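Local atomic coordinates of Non-structural polyprotein (Sindbis virus, PDB entry 4GUA), a protein that cleaves the viral replicase polyprotein through its nsP2 cysteine protease, here captured as a precursor still joined to the macro and zinc-binding domains of nsP3. Residues K287-A293 with I308-N314; R318-H324 with D475-A479. All blocks are in the same frame, centred on the assembly; numbering follows the deposited sequence.

Contact 1: K287-A293 with I308-N314; sequences KFVRVSA and IFRQLDN
This is the antiparallel hairpin of strands 288-294 and 305-312 at the edge of a seven-stranded sheet whose order, 3-2-1-4-5-7-6, marks a methyltransferase-like (Rossmann-type) fold. The axes of 290-293 and 308-310 approach to 4.7 Å, their directions 160° apart. Ser292 N donates to Ile308 O (2.9 Å), Ile308 N to Ser292 O (3.0 Å) and Arg310 N to Arg290 O (2.9 Å). The non-hydrogen-bonded pairs Val291-Phe309 and Phe288-Leu312 (CA-CA 4.4 and 4.5 Å) share one face; Arg290, Arg310, Ser292 and Ile308 take the opposite one. In a classic beta bulge, Val289 N (3.2 Å) and Arg290 N (3.4 Å) both bond weakly to Arg310 O, and Val289 N also bonds to Gln311 O (3.3 Å); Val289 is helical (-67/-45), Gln311 has positive phi (62°). Asn314 N reaches Lys287 O (2.9 Å) and Lys287 NZ meets Asn314 OD1 (2.7 Å). Phe288 (m) is sandwiched between Phe309 CB and Leu312 CD1, 3.3 and 4.2 Å from its ring centroid. Val291 CG2 makes a CH-pi contact with one face of Phe309, 4.0 Å from the ring centroid. Helix 275-286 packs on Val291 and Phe309, Leu256 of helix 237-257 on Phe288 and Leu312, and strand 263-269 pairs with 305-312.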
ATOM      1  N   LYS A 287      -8.388   7.415  -4.105  1.00 63.78           N
ATOM      2  CA  LYS A 287      -9.597   8.208  -4.329  1.00 60.80           C
ATOM      3  C   LYS A 287     -10.260   8.744  -3.056  1.00 61.46           C
ATOM      4  O   LYS A 287     -11.223   9.512  -3.139  1.00 64.51           O
ATOM      5  CB  LYS A 287     -10.626   7.379  -5.100  1.00 58.98           C
ATOM      6  CG  LYS A 287     -10.157   6.921  -6.461  1.00 57.72           C
ATOM      7  CD  LYS A 287     -11.208   6.092  -7.173  1.00 56.78           C
ATOM      8  CE  LYS A 287     -10.690   5.580  -8.513  1.00 57.62           C
ATOM      9  NZ  LYS A 287     -10.230   6.674  -9.405  1.00 55.23           N
ATOM     10  N   PHE A 288      -9.760   8.342  -1.889  1.00 56.83           N
ATOM     11  CA  PHE A 288     -10.400   8.692  -0.614  1.00 51.13           C
ATOM     12  C   PHE A 288      -9.450   9.400   0.334  1.00 51.52           C
ATOM     13  O   PHE A 288      -8.236   9.222   0.262  1.00 58.70           O
ATOM     14  CB  PHE A 288     -10.953   7.443   0.074  1.00 50.38           C
ATOM     15  CG  PHE A 288     -12.084   6.793  -0.664  1.00 51.45           C
ATOM     16  CD1 PHE A 288     -11.837   5.937  -1.728  1.00 50.61           C
ATOM     17  CD2 PHE A 288     -13.395   7.024  -0.284  1.00 47.29           C
ATOM     18  CE1 PHE A 288     -12.878   5.335  -2.411  1.00 52.37           C
ATOM     19  CE2 PHE A 288     -14.443   6.424  -0.958  1.00 51.92           C
ATOM     20  CZ  PHE A 288     -14.186   5.579  -2.025  1.00 54.22           C
ATOM     21  N   VAL A 289     -10.020  10.197   1.232  1.00 55.76           N
ATOM     22  CA  VAL A 289      -9.241  10.939   2.217  1.00 59.28           C
ATOM     23  C   VAL A 289      -8.588   9.985   3.215  1.00 60.04           C
ATOM     24  O   VAL A 289      -7.404  10.112   3.530  1.00 62.89           O
ATOM     25  CB  VAL A 289     -10.134  11.931   2.995  1.00 64.49           C
ATOM     26  CG1 VAL A 289      -9.313  12.708   3.998  1.00 64.46           C
ATOM     27  CG2 VAL A 289     -10.816  12.891   2.042  1.00 66.41           C
ATOM     28  N   ARG A 290      -9.371   9.021   3.693  1.00 54.71           N
ATOM     29  CA  ARG A 290      -8.899   8.020   4.645  1.00 55.00           C
ATOM     30  C   ARG A 290      -9.291   6.621   4.201  1.00 57.81           C
ATOM     31  O   ARG A 290     -10.272   6.434   3.476  1.00 60.71           O
ATOM     32  CB  ARG A 290      -9.528   8.225   6.019  1.00 53.48           C
ATOM     33  CG  ARG A 290      -9.057   9.405   6.825  1.00 56.81           C
ATOM     34  CD  ARG A 290      -9.761   9.343   8.165  1.00 62.95           C
ATOM     35  NE  ARG A 290      -9.449  10.455   9.051  1.00 68.38           N
ATOM     36  CZ  ARG A 290      -8.483  10.450   9.958  1.00 78.59           C
ATOM     37  NH1 ARG A 290      -7.696   9.390  10.106  1.00 82.72           N
ATOM     38  NH2 ARG A 290      -8.303  11.521  10.718  1.00 83.69           N
ATOM     39  N   VAL A 291      -8.524   5.634   4.641  1.00 52.64           N
ATOM     40  CA  VAL A 291      -8.957   4.253   4.533  1.00 56.27           C
ATOM     41  C   VAL A 291      -8.436   3.465   5.730  1.00 59.52           C
ATOM     42  O   VAL A 291      -7.271   3.590   6.114  1.00 58.27           O
ATOM     43  CB  VAL A 291      -8.520   3.604   3.195  1.00 57.02           C
ATOM     44  CG1 VAL A 291      -7.046   3.822   2.942  1.00 59.68           C
ATOM     45  CG2 VAL A 291      -8.853   2.120   3.188  1.00 56.64           C
ATOM     46  N   SER A 292      -9.321   2.656   6.308  1.00 62.39           N
ATOM     47  CA  SER A 292      -9.014   1.827   7.462  1.00 65.75           C
ATOM     48  C   SER A 292      -9.631   0.457   7.225  1.00 65.11           C
ATOM     49  O   SER A 292     -10.015   0.138   6.102  1.00 64.06           O
ATOM     50  CB  SER A 292      -9.570   2.442   8.743  1.00 73.12           C
ATOM     51  OG  SER A 292      -9.015   1.808   9.889  1.00 79.25           O
ATOM     52  N   ALA A 293      -9.663  -0.371   8.265  1.00 63.35           N
ATOM     53  CA  ALA A 293     -10.219  -1.717   8.171  1.00 54.46           C
ATOM     54  C   ALA A 293     -10.886  -2.119   9.475  1.00 52.60           C
ATOM     55  O   ALA A 293     -10.648  -1.521  10.529  1.00 54.04           O
ATOM     56  CB  ALA A 293      -9.128  -2.711   7.827  1.00 56.02           C
ATOM     57  N   ILE A 308     -12.706  -0.038   4.796  1.00 54.74           N
ATOM     58  CA  ILE A 308     -13.494   1.183   4.889  1.00 56.00           C
ATOM     59  C   ILE A 308     -12.784   2.374   4.237  1.00 59.41           C
ATOM     60  O   ILE A 308     -11.815   2.896   4.766  1.00 64.70           O
ATOM     61  CB  ILE A 308     -13.764   1.491   6.374  1.00 52.59           C
ATOM     62  CG1 ILE A 308     -14.448   0.285   7.023  1.00 53.00           C
ATOM     63  CG2 ILE A 308     -14.617   2.737   6.525  1.00 53.48           C
ATOM     64  CD1 ILE A 308     -14.512   0.336   8.523  1.00 55.22           C
ATOM     65  N   PHE A 309     -13.279   2.793   3.079  1.00 56.19           N
ATOM     66  CA  PHE A 309     -12.783   3.980   2.388  1.00 58.15           C
ATOM     67  C   PHE A 309     -13.693   5.169   2.713  1.00 60.80           C
ATOM     68  O   PHE A 309     -14.891   5.124   2.439  1.00 58.55           O
ATOM     69  CB  PHE A 309     -12.777   3.732   0.873  1.00 51.46           C
ATOM     70  CG  PHE A 309     -11.979   2.527   0.457  1.00 51.40           C
ATOM     71  CD1 PHE A 309     -12.538   1.262   0.489  1.00 55.35           C
ATOM     72  CD2 PHE A 309     -10.669   2.656   0.027  1.00 59.21           C
ATOM     73  CE1 PHE A 309     -11.799   0.142   0.107  1.00 56.17           C
ATOM     74  CE2 PHE A 309      -9.927   1.542  -0.359  1.00 56.95           C
ATOM     75  CZ  PHE A 309     -10.496   0.287  -0.317  1.00 53.40           C
ATOM     76  N   ARG A 310     -13.132   6.237   3.279  1.00 60.49           N
ATOM     77  CA  ARG A 310     -13.943   7.348   3.783  1.00 64.80           C
ATOM     78  C   ARG A 310     -13.765   8.634   2.977  1.00 66.16           C
ATOM     79  O   ARG A 310     -12.634   9.059   2.720  1.00 62.55           O
ATOM     80  CB  ARG A 310     -13.570   7.653   5.233  1.00 69.04           C
ATOM     81  CG  ARG A 310     -13.923   6.581   6.233  1.00 71.90           C
ATOM     82  CD  ARG A 310     -13.542   7.022   7.641  1.00 73.56           C
ATOM     83  NE  ARG A 310     -13.655   5.927   8.595  1.00 76.09           N
ATOM     84  CZ  ARG A 310     -14.809   5.471   9.066  1.00 84.20           C
ATOM     85  NH1 ARG A 310     -15.955   6.015   8.670  1.00 96.88           N
ATOM     86  NH2 ARG A 310     -14.826   4.469   9.931  1.00 76.01           N
ATOM     87  N   GLN A 311     -14.886   9.282   2.650  1.00 62.24           N
ATOM     88  CA  GLN A 311     -14.865  10.568   1.955  1.00 56.59           C
ATOM     89  C   GLN A 311     -14.243  10.549   0.562  1.00 57.89           C
ATOM     90  O   GLN A 311     -13.077  10.924   0.391  1.00 53.64           O
ATOM     91  CB  GLN A 311     -14.170  11.625   2.802  1.00 61.57           C
ATOM     92  CG  GLN A 311     -14.892  11.971   4.075  1.00 62.21           C
ATOM     93  CD  GLN A 311     -14.168  13.054   4.842  1.00 70.10           C
ATOM     94  OE1 GLN A 311     -14.652  14.175   4.957  1.00 68.21           O
ATOM     95  NE2 GLN A 311     -12.986  12.723   5.362  1.00 76.15           N
ATOM     96  N   LEU A 312     -15.013  10.089  -0.422  1.00 63.75           N
ATOM     97  CA  LEU A 312     -14.526  10.015  -1.797  1.00 62.62           C
ATOM     98  C   LEU A 312     -14.486  11.392  -2.436  1.00 58.62           C
ATOM     99  O   LEU A 312     -15.522  12.024  -2.606  1.00 59.97           O
ATOM    100  CB  LEU A 312     -15.506   9.171  -2.616  1.00 61.64           C
ATOM    101  CG  LEU A 312     -15.424   9.272  -4.144  1.00 58.11           C
ATOM    102  CD1 LEU A 312     -14.256   8.465  -4.663  1.00 60.24           C
ATOM    103  CD2 LEU A 312     -16.720   8.804  -4.778  1.00 53.03           C
ATOM    104  N   ASP A 313     -13.283  11.871  -2.748  1.00 57.45           N
ATOM    105  CA  ASP A 313     -13.105  12.990  -3.673  1.00 63.95           C
ATOM    106  C   ASP A 313     -12.543  12.566  -5.042  1.00 68.67           C
ATOM    107  O   ASP A 313     -12.378  13.396  -5.943  1.00 68.55           O
ATOM    108  CB  ASP A 313     -12.249  14.085  -3.040  1.00 69.81           C
ATOM    109  CG  ASP A 313     -10.871  13.600  -2.657  1.00 74.94           C
ATOM    110  OD1 ASP A 313     -10.464  12.517  -3.130  1.00 76.31           O
ATOM    111  OD2 ASP A 313     -10.190  14.296  -1.871  1.00 76.06           O
ATOM    112  N   ASN A 314     -12.233  11.280  -5.184  1.00 67.35           N
ATOM    113  CA  ASN A 314     -11.618  10.749  -6.405  1.00 67.39           C
ATOM    114  C   ASN A 314     -10.414  11.574  -6.868  1.00 67.06           C
ATOM    115  O   ASN A 314     -10.306  11.964  -8.032  1.00 65.67           O
ATOM    116  CB  ASN A 314     -12.645  10.662  -7.539  1.00 68.52           C
ATOM    117  CG  ASN A 314     -12.121   9.899  -8.743  1.00 64.41           C
ATOM    118  OD1 ASN A 314     -11.335   8.962  -8.608  1.00 63.19           O
ATOM    119  ND2 ASN A 314     -12.538  10.314  -9.928  1.00 68.55           N
TER

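Contact 2: R318-H324 with D475-A479; sequences RQFTPHH and DRTDA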
ATOM      1  N   ARG A 318      -3.256  12.389  -5.160  1.00 68.93           N
ATOM      2  CA  ARG A 318      -3.106  11.943  -3.773  1.00 68.38           C
ATOM      3  C   ARG A 318      -2.020  10.879  -3.680  1.00 72.58           C
ATOM      4  O   ARG A 318      -2.030   9.907  -4.435  1.00 73.85           O
ATOM      5  CB  ARG A 318      -4.410  11.375  -3.228  1.00 64.18           C
ATOM      6  CG  ARG A 318      -4.226  10.503  -1.984  1.00 62.92           C
ATOM      7  CD  ARG A 318      -5.168  10.926  -0.887  1.00 58.48           C
ATOM      8  NE  ARG A 318      -6.514  11.046  -1.426  1.00 60.94           N
ATOM      9  CZ  ARG A 318      -7.389  11.983  -1.082  1.00 59.94           C
ATOM     10  NH1 ARG A 318      -7.094  12.902  -0.174  1.00 59.86           N
ATOM     11  NH2 ARG A 318      -8.578  11.997  -1.648  1.00 62.76           N
ATOM     12  N   GLN A 319      -1.091  11.046  -2.745  1.00 72.17           N
ATOM     13  CA  GLN A 319      -0.014  10.081  -2.606  1.00 66.67           C
ATOM     14  C   GLN A 319      -0.317   9.158  -1.443  1.00 68.33           C
ATOM     15  O   GLN A 319      -0.159   9.536  -0.283  1.00 70.69           O
ATOM     16  CB  GLN A 319       1.310  10.809  -2.387  1.00 62.67           C
ATOM     17  CG  GLN A 319       1.690  11.696  -3.558  1.00 67.53           C
ATOM     18  CD  GLN A 319       2.954  12.504  -3.326  1.00 70.83           C
ATOM     19  OE1 GLN A 319       3.285  12.870  -2.196  1.00 68.91           O
ATOM     20  NE2 GLN A 319       3.664  12.799  -4.409  1.00 74.73           N
ATOM     21  N   PHE A 320      -0.705   7.925  -1.767  1.00 68.59           N
ATOM     22  CA  PHE A 320      -1.112   6.950  -0.762  1.00 62.50           C
ATOM     23  C   PHE A 320      -0.008   5.931  -0.517  1.00 62.49           C
ATOM     24  O   PHE A 320       0.603   5.433  -1.459  1.00 66.33           O
ATOM     25  CB  PHE A 320      -2.390   6.231  -1.199  1.00 57.72           C
ATOM     26  CG  PHE A 320      -2.768   5.076  -0.313  1.00 63.46           C
ATOM     27  CD1 PHE A 320      -3.578   5.274   0.802  1.00 58.58           C
ATOM     28  CD2 PHE A 320      -2.310   3.793  -0.586  1.00 64.55           C
ATOM     29  CE1 PHE A 320      -3.925   4.214   1.628  1.00 53.15           C
ATOM     30  CE2 PHE A 320      -2.652   2.728   0.236  1.00 60.91           C
ATOM     31  CZ  PHE A 320      -3.461   2.940   1.347  1.00 53.96           C
ATOM     32  N   THR A 321       0.243   5.624   0.751  1.00 62.77           N
ATOM     33  CA  THR A 321       1.191   4.576   1.107  1.00 61.99           C
ATOM     34  C   THR A 321       0.547   3.664   2.143  1.00 58.92           C
ATOM     35  O   THR A 321      -0.188   4.138   3.006  1.00 64.09           O
ATOM     36  CB  THR A 321       2.509   5.173   1.636  1.00 64.64           C
ATOM     37  OG1 THR A 321       2.271   5.887   2.858  1.00 57.38           O
ATOM     38  CG2 THR A 321       3.107   6.125   0.607  1.00 64.98           C
ATOM     39  N   PRO A 322       0.789   2.344   2.041  1.00 56.46           N
ATOM     40  CA  PRO A 322       0.049   1.434   2.918  1.00 59.12           C
ATOM     41  C   PRO A 322       0.672   1.195   4.291  1.00 63.06           C
ATOM     42  O   PRO A 322       0.554   0.086   4.807  1.00 61.90           O
ATOM     43  CB  PRO A 322       0.091   0.126   2.131  1.00 60.22           C
ATOM     44  CG  PRO A 322       1.442   0.169   1.475  1.00 57.54           C
ATOM     45  CD  PRO A 322       1.668   1.616   1.109  1.00 57.63           C
ATOM     46  N   HIS A 323       1.245   2.213   4.915  1.00 66.61           N
ATOM     47  CA  HIS A 323       1.902   2.013   6.199  1.00 58.34           C
ATOM     48  C   HIS A 323       0.823   1.763   7.230  1.00 60.20           C
ATOM     49  O   HIS A 323       0.820   0.752   7.939  1.00 64.66           O
ATOM     50  CB  HIS A 323       2.738   3.229   6.564  1.00 59.03           C
ATOM     51  CG  HIS A 323       3.869   3.482   5.618  1.00 64.52           C
ATOM     52  ND1 HIS A 323       3.697   4.101   4.398  1.00 65.82           N
ATOM     53  CD2 HIS A 323       5.191   3.212   5.720  1.00 65.75           C
ATOM     54  CE1 HIS A 323       4.864   4.192   3.786  1.00 61.57           C
ATOM     55  NE2 HIS A 323       5.787   3.661   4.567  1.00 63.98           N
ATOM     56  N   HIS A 324      -0.099   2.714   7.300  1.00 56.92           N
ATOM     57  CA  HIS A 324      -1.208   2.651   8.228  1.00 51.02           C
ATOM     58  C   HIS A 324      -2.042   1.404   8.016  1.00 57.38           C
ATOM     59  O   HIS A 324      -2.223   0.609   8.926  1.00 59.76           O
ATOM     60  CB  HIS A 324      -2.097   3.866   8.046  1.00 50.60           C
ATOM     61  CG  HIS A 324      -3.392   3.771   8.783  1.00 51.05           C
ATOM     62  ND1 HIS A 324      -4.608   4.001   8.177  1.00 56.87           N
ATOM     63  CD2 HIS A 324      -3.666   3.462  10.071  1.00 50.79           C
ATOM     64  CE1 HIS A 324      -5.574   3.841   9.065  1.00 56.96           C
ATOM     65  NE2 HIS A 324      -5.029   3.515  10.221  1.00 49.60           N
ATOM     66  N   ASP A 475      -3.899  11.649   9.120  1.00 66.83           N
ATOM     67  CA  ASP A 475      -5.029  11.048   8.422  1.00 68.74           C
ATOM     68  C   ASP A 475      -4.738   9.557   8.274  1.00 68.82           C
ATOM     69  O   ASP A 475      -5.637   8.732   8.103  1.00 72.32           O
ATOM     70  CB  ASP A 475      -5.203  11.676   7.042  1.00 70.70           C
ATOM     71  CG  ASP A 475      -5.779  13.076   7.105  1.00 72.47           C
ATOM     72  OD1 ASP A 475      -6.182  13.511   8.205  1.00 70.20           O
ATOM     73  OD2 ASP A 475      -5.829  13.739   6.044  1.00 73.97           O
ATOM     74  N   ARG A 476      -3.453   9.235   8.375  1.00 66.35           N
ATOM     75  CA  ARG A 476      -2.933   7.888   8.192  1.00 59.30           C
ATOM     76  C   ARG A 476      -2.928   7.111   9.511  1.00 63.38           C
ATOM     77  O   ARG A 476      -2.185   6.145   9.657  1.00 63.46           O
ATOM     78  CB  ARG A 476      -1.541   7.937   7.565  1.00 59.91           C
ATOM     79  CG  ARG A 476      -1.535   7.996   6.036  1.00 56.15           C
ATOM     80  CD  ARG A 476      -2.869   7.618   5.429  1.00 62.49           C
ATOM     81  NE  ARG A 476      -3.015   8.075   4.049  1.00 67.08           N
ATOM     82  CZ  ARG A 476      -4.085   7.836   3.301  1.00 64.63           C
ATOM     83  NH1 ARG A 476      -5.089   7.124   3.784  1.00 73.00           N
ATOM     84  NH2 ARG A 476      -4.150   8.294   2.064  1.00 60.84           N
ATOM     85  N   THR A 477      -3.654   7.614  10.509  1.00 66.64           N
ATOM     86  CA  THR A 477      -3.911   6.844  11.727  1.00 65.46           C
ATOM     87  C   THR A 477      -5.414   6.655  11.975  1.00 66.40           C
ATOM     88  O   THR A 477      -6.249   7.200  11.256  1.00 70.60           O
ATOM     89  CB  THR A 477      -3.325   7.550  12.968  1.00 67.11           C
ATOM     90  OG1 THR A 477      -4.082   8.733  13.256  1.00 68.43           O
ATOM     91  CG2 THR A 477      -1.867   7.914  12.747  1.00 66.47           C
ATOM     92  N   ASP A 478      -5.746   5.869  12.995  1.00 68.08           N
ATOM     93  CA  ASP A 478      -7.128   5.707  13.451  1.00 69.37           C
ATOM     94  C   ASP A 478      -7.447   6.568  14.674  1.00 67.51           C
ATOM     95  O   ASP A 478      -8.525   6.467  15.244  1.00 70.19           O
ATOM     96  CB  ASP A 478      -7.415   4.243  13.762  1.00 75.48           C
ATOM     97  CG  ASP A 478      -7.492   3.392  12.513  1.00 78.26           C
ATOM     98  OD1 ASP A 478      -7.921   3.919  11.464  1.00 71.70           O
ATOM     99  OD2 ASP A 478      -7.121   2.200  12.579  1.00 84.54           O
ATOM    100  N   ALA A 479      -6.495   7.396  15.086  1.00 65.53           N
ATOM    101  CA  ALA A 479      -6.603   8.136  16.338  1.00 62.06           C
ATOM    102  C   ALA A 479      -7.450   9.400  16.218  1.00 67.53           C
ATOM    103  O   ALA A 479      -7.455  10.057  15.182  1.00 75.46           O
ATOM    104  CB  ALA A 479      -5.211   8.496  16.835  1.00 58.96           C
TER
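His324 lays one face of its imidazole over the backbone joining Arg476 to Thr477, with its NE2 3.6 Å from Thr477 C. The ring edge looks toward Asp478, whose OD1 lies 3.2 Å from His324 NE2 and is probably hydrogen-bonded to Ser292 OG on the neighbouring hairpin. Arg476 fills the other half of the contact: its side chain reaches back along 318-324 until NH2 comes 3.3 Å from Phe320 CD1. The edge of the Phe320 ring, at CD1, lies over the face of the guanidinium, so this is not a cation-pi stack, and Phe320 itself is held against helix 275-286. Pro322 takes the N-cap position of helix 323-333, and Thr321 OG1 and His323 ND1, 2.8 Å apart, are hydrogen-bonded just at the helix start. Within the macro domain, Asn439 of helix 420-440 donates from ND2 to Arg476 O. The arrangement is a domain interface: the start of a helix that follows the methyltransferase-like sheet of nsP2 meets the loop between helix 463-474 and strand 480-484 of the nsP3 macro domain.

Overall arrangement
Both segments of contact 1 come before either segment of contact 2: strand 305-312 of the hairpin leads through the loop at 318-322 into helix 323-333, whereas 475-479 arrives some 150 residues later, from the macro domain. Their centres lie about 10 Å apart and they touch directly. Arg318 NH2 makes a salt bridge to Asp313 OD1 at 2.5 Å, tying the loop back to the hairpin, and Ser292 OG is probably hydrogen-bonded to Asp478 OD1 at 2.9 Å, joining the hairpin to the macro domain. The outer strand of the methyltransferase-like sheet thus forms, with the start of helix 323-333, part of the surface that meets the macro domain of nsP3 in this precursor.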